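Local coordinates for recombination protein uvsY (Enterobacteria phage T4, PDB 4ZWS), which promotes phage DNA synthesis and recombination by helping the UvsX recombinase assemble on single-stranded DNA and displace the single-strand-binding protein gp32, at residues Thr19-Glu24 with Lys125-Met130; Glu4-Glu9 with Asp108-Ala113; Lys58-Tyr63 with Lys91-Val96; Asp62-Arg67 with Thr85-Asp90. All coordinates share one frame; numbering follows the deposited sequence.

Contact 1: Thr19-Glu24 with Lys125-Met130; sequences TKLQYE and KHIQDM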
loop_
_atom_site.group_PDB
_atom_site.type_symbol
_atom_site.label_atom_id
_atom_site.label_comp_id
_atom_site.label_asym_id
_atom_site.label_seq_id
_atom_site.Cartn_x
_atom_site.Cartn_y
_atom_site.Cartn_z
ATOM N N THR A 19 40.769 -0.369 3.696
ATOM C CA THR A 19 41.925 -0.231 4.568
ATOM C C THR A 19 41.614 0.573 5.846
ATOM O O THR A 19 42.378 0.524 6.808
ATOM C CB THR A 19 43.102 0.437 3.810
ATOM O OG1 THR A 19 42.735 1.757 3.393
ATOM C CG2 THR A 19 43.464 -0.375 2.587
ATOM N N LYS A 20 40.511 1.325 5.839
ATOM C CA LYS A 20 40.100 2.170 6.973
ATOM C C LYS A 20 38.650 1.901 7.344
ATOM O O LYS A 20 37.833 2.825 7.435
ATOM C CB LYS A 20 40.254 3.646 6.621
ATOM C CG LYS A 20 41.590 4.013 6.014
ATOM C CD LYS A 20 41.616 5.486 5.662
ATOM C CE LYS A 20 40.387 5.816 4.839
ATOM N NZ LYS A 20 40.468 7.157 4.242
ATOM N N LEU A 21 38.333 0.637 7.562
ATOM C CA LEU A 21 36.950 0.227 7.687
ATOM C C LEU A 21 36.242 0.800 8.938
ATOM O O LEU A 21 35.086 1.217 8.847
ATOM C CB LEU A 21 36.910 -1.291 7.637
ATOM C CG LEU A 21 35.719 -1.885 6.906
ATOM C CD1 LEU A 21 35.693 -1.302 5.506
ATOM C CD2 LEU A 21 35.945 -3.372 6.803
ATOM N N GLN A 22 36.931 0.873 10.080
ATOM C CA GLN A 22 36.340 1.479 11.290
ATOM C C GLN A 22 36.051 2.953 11.086
ATOM O O GLN A 22 35.018 3.458 11.534
ATOM C CB GLN A 22 37.230 1.318 12.516
ATOM C CG GLN A 22 37.282 -0.072 13.100
ATOM C CD GLN A 22 38.234 -0.145 14.282
ATOM O OE1 GLN A 22 37.836 -0.421 15.420
ATOM N NE2 GLN A 22 39.524 0.039 13.997
ATOM N N TYR A 23 36.973 3.636 10.419
ATOM C CA TYR A 23 36.766 5.024 10.078
ATOM C C TYR A 23 35.529 5.175 9.196
ATOM O O TYR A 23 34.694 6.042 9.431
ATOM C CB TYR A 23 37.987 5.590 9.349
ATOM C CG TYR A 23 37.672 6.907 8.702
ATOM C CD1 TYR A 23 37.709 8.090 9.424
ATOM C CD2 TYR A 23 37.264 6.960 7.368
ATOM C CE1 TYR A 23 37.378 9.298 8.830
ATOM C CE2 TYR A 23 36.930 8.152 6.771
ATOM C CZ TYR A 23 36.988 9.323 7.504
ATOM O OH TYR A 23 36.651 10.520 6.906
ATOM N N GLU A 24 35.389 4.303 8.203
ATOM C CA GLU A 24 34.287 4.429 7.256
ATOM C C GLU A 24 32.964 4.267 7.981
ATOM O O GLU A 24 31.984 4.927 7.646
ATOM C CB GLU A 24 34.425 3.419 6.119
ATOM C CG GLU A 24 35.630 3.654 5.199
ATOM C CD GLU A 24 35.440 4.807 4.217
ATOM O OE1 GLU A 24 35.894 4.671 3.059
ATOM O OE2 GLU A 24 34.846 5.843 4.586
ATOM N N LYS A 125 29.646 -3.078 7.963
ATOM C CA LYS A 125 29.550 -4.050 9.052
ATOM C C LYS A 125 29.699 -5.472 8.524
ATOM O O LYS A 125 30.384 -6.293 9.118
ATOM C CB LYS A 125 28.220 -3.906 9.796
ATOM C CG LYS A 125 28.020 -4.892 10.936
ATOM C CD LYS A 125 29.203 -4.829 11.885
ATOM C CE LYS A 125 29.163 -5.911 12.958
ATOM N NZ LYS A 125 30.458 -5.965 13.705
ATOM N N HIS A 126 29.036 -5.756 7.411
ATOM C CA HIS A 126 29.076 -7.081 6.809
ATOM C C HIS A 126 30.511 -7.450 6.430
ATOM O O HIS A 126 30.962 -8.567 6.684
ATOM C CB HIS A 126 28.163 -7.130 5.577
ATOM C CG HIS A 126 26.706 -6.926 5.890
ATOM N ND1 HIS A 126 25.769 -6.614 4.923
ATOM C CD2 HIS A 126 26.027 -6.988 7.062
ATOM C CE1 HIS A 126 24.579 -6.493 5.485
ATOM N NE2 HIS A 126 24.708 -6.714 6.782
ATOM N N ILE A 127 31.228 -6.492 5.852
ATOM C CA ILE A 127 32.609 -6.691 5.426
ATOM C C ILE A 127 33.527 -6.965 6.626
ATOM O O ILE A 127 34.425 -7.804 6.546
ATOM C CB ILE A 127 33.110 -5.487 4.616
ATOM C CG1 ILE A 127 32.309 -5.375 3.314
ATOM C CG2 ILE A 127 34.598 -5.609 4.328
ATOM C CD1 ILE A 127 32.481 -4.064 2.572
ATOM N N GLN A 128 33.302 -6.257 7.733
ATOM C CA GLN A 128 34.072 -6.480 8.958
ATOM C C GLN A 128 33.837 -7.889 9.506
ATOM O O GLN A 128 34.778 -8.576 9.902
ATOM C CB GLN A 128 33.701 -5.446 10.017
ATOM C CG GLN A 128 34.195 -4.059 9.682
ATOM C CD GLN A 128 33.593 -2.964 10.540
ATOM O OE1 GLN A 128 32.404 -2.983 10.857
ATOM N NE2 GLN A 128 34.414 -1.990 10.910
ATOM N N ASP A 129 32.575 -8.303 9.536
ATOM C CA ASP A 129 32.200 -9.647 9.962
ATOM C C ASP A 129 32.867 -10.720 9.104
ATOM O O ASP A 129 33.314 -11.750 9.624
ATOM C CB ASP A 129 30.679 -9.811 9.930
ATOM C CG ASP A 129 29.993 -9.051 11.049
ATOM O OD1 ASP A 129 30.696 -8.594 11.977
ATOM O OD2 ASP A 129 28.756 -8.908 11.006
ATOM N N MET A 130 32.943 -10.465 7.797
ATOM C CA MET A 130 33.572 -11.396 6.867
ATOM C C MET A 130 35.070 -11.501 7.153
ATOM O O MET A 130 35.645 -12.594 7.161
ATOM C CB MET A 130 33.360 -10.944 5.413
ATOM C CG MET A 130 31.907 -10.930 4.924
ATOM S SD MET A 130 31.706 -10.212 3.263
ATOM C CE MET A 130 29.922 -10.019 3.168
#

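Contact 2: Glu4-Glu9 with Asp108-Ala113; sequences EDLQEE and DFCSGA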
loop_
_atom_site.group_PDB
_atom_site.type_symbol
_atom_site.label_atom_id
_atom_site.label_comp_id
_atom_site.label_asym_id
_atom_site.label_seq_id
_atom_site.Cartn_x
_atom_site.Cartn_y
_atom_site.Cartn_z
ATOM N N GLU A 4 23.108 17.324 -10.904
ATOM C CA GLU A 4 24.324 16.647 -11.301
ATOM C C GLU A 4 25.411 16.787 -10.226
ATOM O O GLU A 4 26.219 15.880 -10.040
ATOM C CB GLU A 4 24.813 17.181 -12.644
ATOM C CG GLU A 4 23.883 16.813 -13.794
ATOM C CD GLU A 4 22.567 17.603 -13.791
ATOM O OE1 GLU A 4 22.462 18.599 -13.031
ATOM O OE2 GLU A 4 21.627 17.207 -14.528
ATOM N N ASP A 5 25.406 17.899 -9.491
ATOM C CA ASP A 5 26.353 18.074 -8.397
ATOM C C ASP A 5 26.094 17.048 -7.301
ATOM O O ASP A 5 27.034 16.445 -6.771
ATOM C CB ASP A 5 26.284 19.481 -7.812
ATOM C CG ASP A 5 26.828 20.540 -8.751
ATOM O OD1 ASP A 5 26.376 21.701 -8.651
ATOM O OD2 ASP A 5 27.726 20.225 -9.564
ATOM N N LEU A 6 24.821 16.862 -6.958
ATOM C CA LEU A 6 24.434 15.875 -5.954
ATOM C C LEU A 6 24.795 14.459 -6.384
ATOM O O LEU A 6 25.319 13.675 -5.592
ATOM C CB LEU A 6 22.930 15.963 -5.667
ATOM C CG LEU A 6 22.487 17.268 -4.999
ATOM C CD1 LEU A 6 20.997 17.248 -4.705
ATOM C CD2 LEU A 6 23.259 17.443 -3.724
ATOM N N GLN A 7 24.537 14.146 -7.650
ATOM C CA GLN A 7 24.872 12.838 -8.186
ATOM C C GLN A 7 26.353 12.564 -7.999
ATOM O O GLN A 7 26.751 11.498 -7.516
ATOM C CB GLN A 7 24.489 12.748 -9.654
ATOM C CG GLN A 7 23.013 12.809 -9.843
ATOM C CD GLN A 7 22.603 12.703 -11.290
ATOM O OE1 GLN A 7 23.421 12.889 -12.197
ATOM N NE2 GLN A 7 21.318 12.415 -11.519
ATOM N N GLU A 8 27.160 13.549 -8.361
ATOM C CA GLU A 8 28.592 13.427 -8.247
ATOM C C GLU A 8 29.026 13.341 -6.789
ATOM O O GLU A 8 29.905 12.543 -6.441
ATOM C CB GLU A 8 29.264 14.594 -8.965
ATOM C CG GLU A 8 30.616 14.221 -9.526
ATOM C CD GLU A 8 30.559 12.965 -10.390
ATOM O OE1 GLU A 8 29.591 12.809 -11.177
ATOM O OE2 GLU A 8 31.477 12.120 -10.245
ATOM N N GLU A 9 28.389 14.134 -5.935
ATOM C CA GLU A 9 28.737 14.141 -4.523
ATOM C C GLU A 9 28.458 12.796 -3.841
ATOM O O GLU A 9 29.296 12.300 -3.082
ATOM C CB GLU A 9 27.999 15.250 -3.792
ATOM C CG GLU A 9 28.445 15.394 -2.358
ATOM C CD GLU A 9 27.810 16.572 -1.649
ATOM O OE1 GLU A 9 28.083 16.747 -0.443
ATOM O OE2 GLU A 9 27.043 17.323 -2.293
ATOM N N ASP A 108 13.842 14.048 -3.696
ATOM C CA ASP A 108 13.758 12.601 -3.881
ATOM C C ASP A 108 15.129 11.963 -4.004
ATOM O O ASP A 108 15.364 10.891 -3.445
ATOM C CB ASP A 108 12.918 12.240 -5.104
ATOM C CG ASP A 108 11.459 12.613 -4.930
ATOM O OD1 ASP A 108 11.051 12.828 -3.760
ATOM O OD2 ASP A 108 10.717 12.641 -5.943
ATOM N N PHE A 109 16.045 12.640 -4.685
ATOM C CA PHE A 109 17.395 12.120 -4.800
ATOM C C PHE A 109 18.022 11.971 -3.418
ATOM O O PHE A 109 18.674 10.969 -3.141
ATOM C CB PHE A 109 18.275 13.006 -5.674
ATOM C CG PHE A 109 19.658 12.457 -5.851
ATOM C CD1 PHE A 109 20.692 12.868 -5.019
ATOM C CD2 PHE A 109 19.916 11.488 -6.816
ATOM C CE1 PHE A 109 21.973 12.338 -5.161
ATOM C CE2 PHE A 109 21.192 10.958 -6.965
ATOM C CZ PHE A 109 22.222 11.390 -6.134
ATOM N N CYS A 110 17.819 12.960 -2.559
ATOM C CA CYS A 110 18.365 12.913 -1.211
ATOM C C CYS A 110 17.730 11.806 -0.369
ATOM O O CYS A 110 18.408 11.223 0.485
ATOM C CB CYS A 110 18.170 14.255 -0.505
ATOM S SG CYS A 110 19.176 15.576 -1.174
ATOM N N SER A 111 16.444 11.513 -0.599
ATOM C CA SER A 111 15.831 10.358 0.061
ATOM C C SER A 111 16.589 9.121 -0.323
ATOM O O SER A 111 16.982 8.337 0.544
ATOM C CB SER A 111 14.364 10.185 -0.283
ATOM O OG SER A 111 13.578 11.087 0.462
ATOM N N GLY A 112 16.828 8.983 -1.621
ATOM C CA GLY A 112 17.568 7.857 -2.140
ATOM C C GLY A 112 18.966 7.800 -1.570
ATOM O O GLY A 112 19.473 6.723 -1.243
ATOM N N ALA A 113 19.581 8.966 -1.430
ATOM C CA ALA A 113 20.919 9.048 -0.882
ATOM C C ALA A 113 20.916 8.517 0.545
ATOM O O ALA A 113 21.795 7.752 0.944
ATOM C CB ALA A 113 21.429 10.474 -0.929
#

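Contact 3: Lys58-Tyr63 with Lys91-Val96; sequences KARLDY and KDVLKV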
loop_
_atom_site.group_PDB
_atom_site.type_symbol
_atom_site.label_atom_id
_atom_site.label_comp_id
_atom_site.label_asym_id
_atom_site.label_seq_id
_atom_site.Cartn_x
_atom_site.Cartn_y
_atom_site.Cartn_z
ATOM N N LYS A 58 -1.406 34.519 -8.899
ATOM C CA LYS A 58 -2.307 35.637 -8.693
ATOM C C LYS A 58 -1.998 36.758 -9.683
ATOM O O LYS A 58 -2.914 37.358 -10.245
ATOM C CB LYS A 58 -2.218 36.173 -7.252
ATOM C CG LYS A 58 -3.324 37.177 -6.928
ATOM C CD LYS A 58 -3.066 38.028 -5.695
ATOM C CE LYS A 58 -4.239 39.009 -5.436
ATOM N NZ LYS A 58 -4.222 40.300 -6.214
ATOM N N ALA A 59 -0.717 37.029 -9.918
ATOM C CA ALA A 59 -0.351 38.072 -10.861
ATOM C C ALA A 59 -0.797 37.770 -12.296
ATOM O O ALA A 59 -1.387 38.636 -12.955
ATOM C CB ALA A 59 1.143 38.313 -10.816
ATOM N N ARG A 60 -0.562 36.543 -12.762
ATOM C CA ARG A 60 -0.937 36.160 -14.125
ATOM C C ARG A 60 -2.455 36.055 -14.328
ATOM O O ARG A 60 -2.974 36.436 -15.383
ATOM C CB ARG A 60 -0.247 34.860 -14.525
ATOM C CG ARG A 60 1.257 34.912 -14.295
ATOM C CD ARG A 60 1.854 36.168 -14.882
ATOM N NE ARG A 60 1.864 36.099 -16.336
ATOM C CZ ARG A 60 1.921 37.155 -17.140
ATOM N NH1 ARG A 60 1.965 38.377 -16.624
ATOM N NH2 ARG A 60 1.923 36.987 -18.457
ATOM N N LEU A 61 -3.171 35.539 -13.333
ATOM C CA LEU A 61 -4.620 35.470 -13.444
ATOM C C LEU A 61 -5.180 36.889 -13.586
ATOM O O LEU A 61 -6.113 37.120 -14.361
ATOM C CB LEU A 61 -5.234 34.724 -12.267
ATOM C CG LEU A 61 -6.752 34.514 -12.314
ATOM C CD1 LEU A 61 -7.113 33.124 -11.900
ATOM C CD2 LEU A 61 -7.411 35.479 -11.342
ATOM N N ASP A 62 -4.596 37.848 -12.867
ATOM C CA ASP A 62 -5.054 39.228 -12.986
ATOM C C ASP A 62 -4.769 39.747 -14.381
ATOM O O ASP A 62 -5.566 40.496 -14.949
ATOM C CB ASP A 62 -4.375 40.125 -11.954
ATOM C CG ASP A 62 -4.969 39.972 -10.575
ATOM O OD1 ASP A 62 -4.300 40.365 -9.588
ATOM O OD2 ASP A 62 -6.097 39.432 -10.482
ATOM N N TYR A 63 -3.637 39.326 -14.932
ATOM C CA TYR A 63 -3.234 39.729 -16.267
ATOM C C TYR A 63 -4.143 39.203 -17.374
ATOM O O TYR A 63 -4.531 39.953 -18.265
ATOM C CB TYR A 63 -1.809 39.274 -16.550
ATOM C CG TYR A 63 -1.434 39.446 -18.005
ATOM C CD1 TYR A 63 -1.132 40.701 -18.520
ATOM C CD2 TYR A 63 -1.399 38.351 -18.869
ATOM C CE1 TYR A 63 -0.800 40.865 -19.852
ATOM C CE2 TYR A 63 -1.071 38.504 -20.201
ATOM C CZ TYR A 63 -0.770 39.763 -20.691
ATOM O OH TYR A 63 -0.438 39.926 -22.021
ATOM N N LYS A 91 4.687 31.849 -19.236
ATOM C CA LYS A 91 6.134 31.891 -19.036
ATOM C C LYS A 91 6.482 31.928 -17.555
ATOM O O LYS A 91 7.268 31.108 -17.066
ATOM C CB LYS A 91 6.760 33.101 -19.743
ATOM N N ASP A 92 5.894 32.875 -16.837
ATOM C CA ASP A 92 6.205 33.038 -15.420
ATOM C C ASP A 92 5.725 31.894 -14.525
ATOM O O ASP A 92 6.474 31.429 -13.671
ATOM C CB ASP A 92 5.635 34.365 -14.930
ATOM C CG ASP A 92 6.308 35.540 -15.588
ATOM O OD1 ASP A 92 7.505 35.391 -15.914
ATOM O OD2 ASP A 92 5.657 36.591 -15.795
ATOM N N VAL A 93 4.501 31.425 -14.733
ATOM C CA VAL A 93 3.996 30.316 -13.944
ATOM C C VAL A 93 4.810 29.054 -14.222
ATOM O O VAL A 93 5.169 28.294 -13.307
ATOM C CB VAL A 93 2.523 30.046 -14.213
ATOM C CG1 VAL A 93 2.092 28.784 -13.490
ATOM C CG2 VAL A 93 1.688 31.227 -13.744
ATOM N N LEU A 94 5.121 28.852 -15.494
ATOM C CA LEU A 94 5.843 27.667 -15.922
ATOM C C LEU A 94 7.236 27.644 -15.320
ATOM O O LEU A 94 7.725 26.589 -14.890
ATOM C CB LEU A 94 5.908 27.626 -17.447
ATOM C CG LEU A 94 6.462 26.396 -18.146
ATOM C CD1 LEU A 94 5.825 25.149 -17.590
ATOM C CD2 LEU A 94 6.134 26.528 -19.620
ATOM N N LYS A 95 7.868 28.815 -15.263
ATOM C CA LYS A 95 9.216 28.887 -14.728
ATOM C C LYS A 95 9.223 28.547 -13.252
ATOM O O LYS A 95 10.040 27.743 -12.794
ATOM C CB LYS A 95 9.806 30.282 -14.939
ATOM C CG LYS A 95 11.177 30.427 -14.320
ATOM C CD LYS A 95 11.835 31.719 -14.686
ATOM C CE LYS A 95 13.258 31.739 -14.166
ATOM N NZ LYS A 95 13.963 32.979 -14.579
ATOM N N VAL A 96 8.276 29.123 -12.518
ATOM C CA VAL A 96 8.211 28.905 -11.083
ATOM C C VAL A 96 7.837 27.459 -10.787
ATOM O O VAL A 96 8.355 26.861 -9.849
ATOM C CB VAL A 96 7.202 29.844 -10.403
ATOM C CG1 VAL A 96 7.341 29.721 -8.914
ATOM C CG2 VAL A 96 7.487 31.262 -10.790
#

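Contact 4: Asp62-Arg67 with Thr85-Asp90; sequences DYYSGR and TVLSAD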
loop_
_atom_site.group_PDB
_atom_site.type_symbol
_atom_site.label_atom_id
_atom_site.label_comp_id
_atom_site.label_asym_id
_atom_site.label_seq_id
_atom_site.Cartn_x
_atom_site.Cartn_y
_atom_site.Cartn_z
ATOM N N ASP A 62 -4.596 37.848 -12.867
ATOM C CA ASP A 62 -5.054 39.228 -12.986
ATOM C C ASP A 62 -4.769 39.747 -14.381
ATOM O O ASP A 62 -5.566 40.496 -14.949
ATOM C CB ASP A 62 -4.375 40.125 -11.954
ATOM C CG ASP A 62 -4.969 39.972 -10.575
ATOM O OD1 ASP A 62 -4.300 40.365 -9.588
ATOM O OD2 ASP A 62 -6.097 39.432 -10.482
ATOM N N TYR A 63 -3.637 39.326 -14.932
ATOM C CA TYR A 63 -3.234 39.729 -16.267
ATOM C C TYR A 63 -4.143 39.203 -17.374
ATOM O O TYR A 63 -4.531 39.953 -18.265
ATOM C CB TYR A 63 -1.809 39.274 -16.550
ATOM C CG TYR A 63 -1.434 39.446 -18.005
ATOM C CD1 TYR A 63 -1.132 40.701 -18.520
ATOM C CD2 TYR A 63 -1.399 38.351 -18.869
ATOM C CE1 TYR A 63 -0.800 40.865 -19.852
ATOM C CE2 TYR A 63 -1.071 38.504 -20.201
ATOM C CZ TYR A 63 -0.770 39.763 -20.691
ATOM O OH TYR A 63 -0.438 39.926 -22.021
ATOM N N TYR A 64 -4.491 37.920 -17.298
ATOM C CA TYR A 64 -5.378 37.295 -18.272
ATOM C C TYR A 64 -6.857 37.584 -18.139
ATOM O O TYR A 64 -7.636 37.195 -19.012
ATOM C CB TYR A 64 -5.197 35.767 -18.248
ATOM C CG TYR A 64 -3.862 35.310 -18.757
ATOM C CD1 TYR A 64 -2.937 34.679 -17.920
ATOM C CD2 TYR A 64 -3.517 35.520 -20.089
ATOM C CE1 TYR A 64 -1.697 34.266 -18.411
ATOM C CE2 TYR A 64 -2.291 35.110 -20.583
ATOM C CZ TYR A 64 -1.392 34.486 -19.745
ATOM O OH TYR A 64 -0.192 34.099 -20.261
ATOM N N SER A 65 -7.252 38.275 -17.082
ATOM C CA SER A 65 -8.665 38.567 -16.887
ATOM C C SER A 65 -8.945 40.054 -16.619
ATOM O O SER A 65 -8.229 40.934 -17.108
ATOM C CB SER A 65 -9.197 37.676 -15.766
ATOM O OG SER A 65 -8.614 38.023 -14.530
ATOM N N GLY A 66 -9.993 40.338 -15.857
ATOM C CA GLY A 66 -10.231 41.693 -15.369
ATOM C C GLY A 66 -9.687 41.941 -13.969
ATOM O O GLY A 66 -10.192 41.381 -12.986
ATOM N N ARG A 67 -8.663 42.793 -13.882
ATOM C CA ARG A 67 -8.023 43.120 -12.604
ATOM C C ARG A 67 -8.291 44.563 -12.171
ATOM O O ARG A 67 -8.583 45.430 -13.002
ATOM C CB ARG A 67 -6.514 42.885 -12.691
ATOM N N THR A 85 -5.350 25.719 -18.601
ATOM C CA THR A 85 -4.398 25.496 -19.691
ATOM C C THR A 85 -3.521 26.718 -19.922
ATOM O O THR A 85 -2.318 26.600 -20.110
ATOM C CB THR A 85 -5.100 25.151 -21.011
ATOM O OG1 THR A 85 -5.875 23.970 -20.834
ATOM C CG2 THR A 85 -4.083 24.904 -22.114
ATOM N N VAL A 86 -4.126 27.894 -19.899
ATOM C CA VAL A 86 -3.391 29.114 -20.188
ATOM C C VAL A 86 -2.361 29.408 -19.095
ATOM O O VAL A 86 -1.202 29.719 -19.385
ATOM C CB VAL A 86 -4.363 30.307 -20.369
ATOM C CG1 VAL A 86 -3.619 31.636 -20.369
ATOM C CG2 VAL A 86 -5.128 30.142 -21.667
ATOM N N LEU A 87 -2.786 29.292 -17.843
ATOM C CA LEU A 87 -1.900 29.502 -16.706
ATOM C C LEU A 87 -0.737 28.504 -16.676
ATOM O O LEU A 87 0.402 28.885 -16.397
ATOM C CB LEU A 87 -2.686 29.413 -15.400
ATOM C CG LEU A 87 -3.506 30.658 -15.106
ATOM C CD1 LEU A 87 -4.249 30.486 -13.812
ATOM C CD2 LEU A 87 -2.596 31.883 -15.076
ATOM N N SER A 88 -1.014 27.235 -16.962
ATOM C CA SER A 88 0.036 26.230 -16.898
ATOM C C SER A 88 1.108 26.459 -17.959
ATOM O O SER A 88 2.243 26.016 -17.791
ATOM C CB SER A 88 -0.546 24.830 -17.041
ATOM O OG SER A 88 -1.480 24.555 -16.013
ATOM N N ALA A 89 0.758 27.172 -19.033
ATOM C CA ALA A 89 1.694 27.419 -20.131
ATOM C C ALA A 89 2.376 28.780 -20.029
ATOM O O ALA A 89 3.317 29.068 -20.761
ATOM C CB ALA A 89 0.981 27.299 -21.465
ATOM N N ASP A 90 1.895 29.615 -19.125
ATOM C CA ASP A 90 2.420 30.965 -18.976
ATOM C C ASP A 90 3.908 30.969 -18.604
ATOM O O ASP A 90 4.332 30.183 -17.759
ATOM C CB ASP A 90 1.605 31.706 -17.922
ATOM C CG ASP A 90 2.093 33.105 -17.692
ATOM O OD1 ASP A 90 1.623 34.012 -18.405
ATOM O OD2 ASP A 90 2.939 33.296 -16.795
#

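Contact 1: Thr19-Glu24 with Lys125-Met130
With chi1 near -143° and chi2 near 56°, L21 carries its CD2 methyl across to helix 91-135, where I127 and Q128 receive it. This is one end of a long antiparallel helical hairpin: the first turn of helix 21-64 lies beside the late turns of helix 91-135. K20 is the N-cap, and L21, in the first turn, has its first side-chain bond directed at the partner helix. CD2 of L21 meets CG of Q128 at 3.4 Å and CG2 of I127 at 3.6 Å. The leucine and the glutamine lie alongside, pointing contrary ways, whereas the isoleucine stands roughly perpendicular to the leucine. In I127 the CG2 branch, lying beside the carbonyl carbon, does the touching.

Q128 suits a border between buried and exposed surface. Its CG methylene packs on the leucine, while the extended chain carries the amide past it to the neighbourhood of Q22, an exposed residue whose own amide plane is turned 67° from that of Q128. No hydrogen bond spans the two segments. E24, one turn beyond L21, leads its carboxylate elsewhere, into a salt bridge with R120, while I127 also packs on A25 of a second subunit. At the margin, CG of Q22 lies 4.1 Å from NE2 of Q128.

Contact 2: Glu4-Glu9 with Asp108-Ala113
The ring of F109 is the tight element here, wedged against the backbone and side-chain bases of L6 and Q7. The N-terminal helix 3-14 runs alongside helix 91-135 in the same direction: the axes of segments 4-9 and 108-113 approach to 10.9 Å with only 6° between them, and helix 21-64 packs against both, so the three meet as a small helical bundle. A large side chain suits so wide a spacing. With CG opposite the backbone N (chi1 -178°), F109 projects across the gap, and its CE1 comes to 3.6 Å from O of L6 and 3.8 Å from CB of L6. Its far corner, CZ, lies 3.7 Å from CA of Q7. The phenyl group thus packs on the backbone joining L6 and Q7 as well as on their side-chain bases, with L10 further along the same helix.

The packing is looser beside it, where CD1 of L6 is 4.3 Å from SG of C110. L6 and C110 also touch helix 21-64, at K38 and I42. Away from the interface lie the solvent-exposed acids: E8 faces off the far side of its helix, and D5 and D108 are exposed too, the latter paired with K43 of a second subunit. Q7 belongs to the buried side, where the second subunit closes over the contact. Its amide nitrogen bonds to S41 of that subunit, while its chain lies roughly at right angles to F109, with CG 3.9 Å from CE2 of the ring.

Contact 3: Lys58-Tyr63 with Lys91-Val96
R60 meets D92 and V93 with two different parts of its chain. The methylenes take the apolar partner: CG of R60 lies 3.8 Å from CG2 of V93. The guanidinium takes the acid, but not through an N-H. OD2 of D92 sits 3.8 Å above one face of the group, displaced toward its rim, and 3.9 Å from NE of R60, with the carboxylate plane turned 74° from that of the guanidinium. The result is a long salt bridge of charges alone. Bends at chi2 (-49°) and chi3 (-72°) fold the arginine so that its charged end stays close to the helix that bears it.

The stronger polar partner of R60 is D90, which engages NE in a salt bridge. Through OD2, the same D90 accepts a hydrogen bond from the backbone N of V93, so one residue fixes both the arginine and the first turn of helix 91-135. Y63 adds a cation-pi contact to R60. Beyond this shell, V93 reaches L57 and V96 packs on Q52, K53 and A56, continuing the antiparallel pairing of helices 21-64 and 91-135. Arginine fits here because it offers an aliphatic stem to a valine and a charge to two acids; D92, near the helix start, probably also interacts favourably with the helix dipole.

Contact 4: Asp62-Arg67 with Thr85-Asp90
OD1 of D90 is gripped by two groups of helix 21-64, the hydroxyl of Y64 and NE of R60. The tyrosine donates, with OH of Y64 2.6 Å from OD1 of D90, and the oxygen answers with its anti lone pair, the one facing away from OD2. The oxygen lies near the plane of the ring at its edge, while the carboxylate as a whole stands at 90° to that plane. D90 reaches this spot because its CG is opposite the backbone N (chi1 179°).

This is the far, connecting end of the helical hairpin, where helix 21-64 gives way to a loop and short helix 83-89 leads into helix 91-135 through D90, the N-cap, whose side chain caps the first turn. Y64, near the end of the outgoing helix, fills the corner with its ring. A CH-pi contact holds one face: CG1 of V86 stands 3.6 Å from the ring centroid, only 8° off the normal. Over the opposite face comes the edge of the preceding tyrosine, with CD2 of Y63 3.6 Å above the plane and near its centre. A tyrosine suits the site because its faces accept apolar groups while its hydroxyl meets an acid. L87 flanks the ring, its CD2 4.0 Å from CD1 of Y64, and touches L57 and R60 of helix 21-64 as well.

Overall arrangement
The four contacts are strung along one elongated hairpin. Contact 1 and contact 3 join the same two long helices near opposite ends, with centres 54 Å apart, and contact 2 lies between them, 24 Å from contact 1 and 30 Å from contact 3, closest to the middle of the chain. Contacts 3 and 4 form one continuous cluster: their centres are 7 Å apart and the salt bridge between NE of R60 and OD1 of D90, at 2.9 Å, joins them. Both are nested within the loops closed by contacts 1 and 2. All four adjoin a second subunit, consistent with a heptameric alpha barrel built by packing these hairpins side by side.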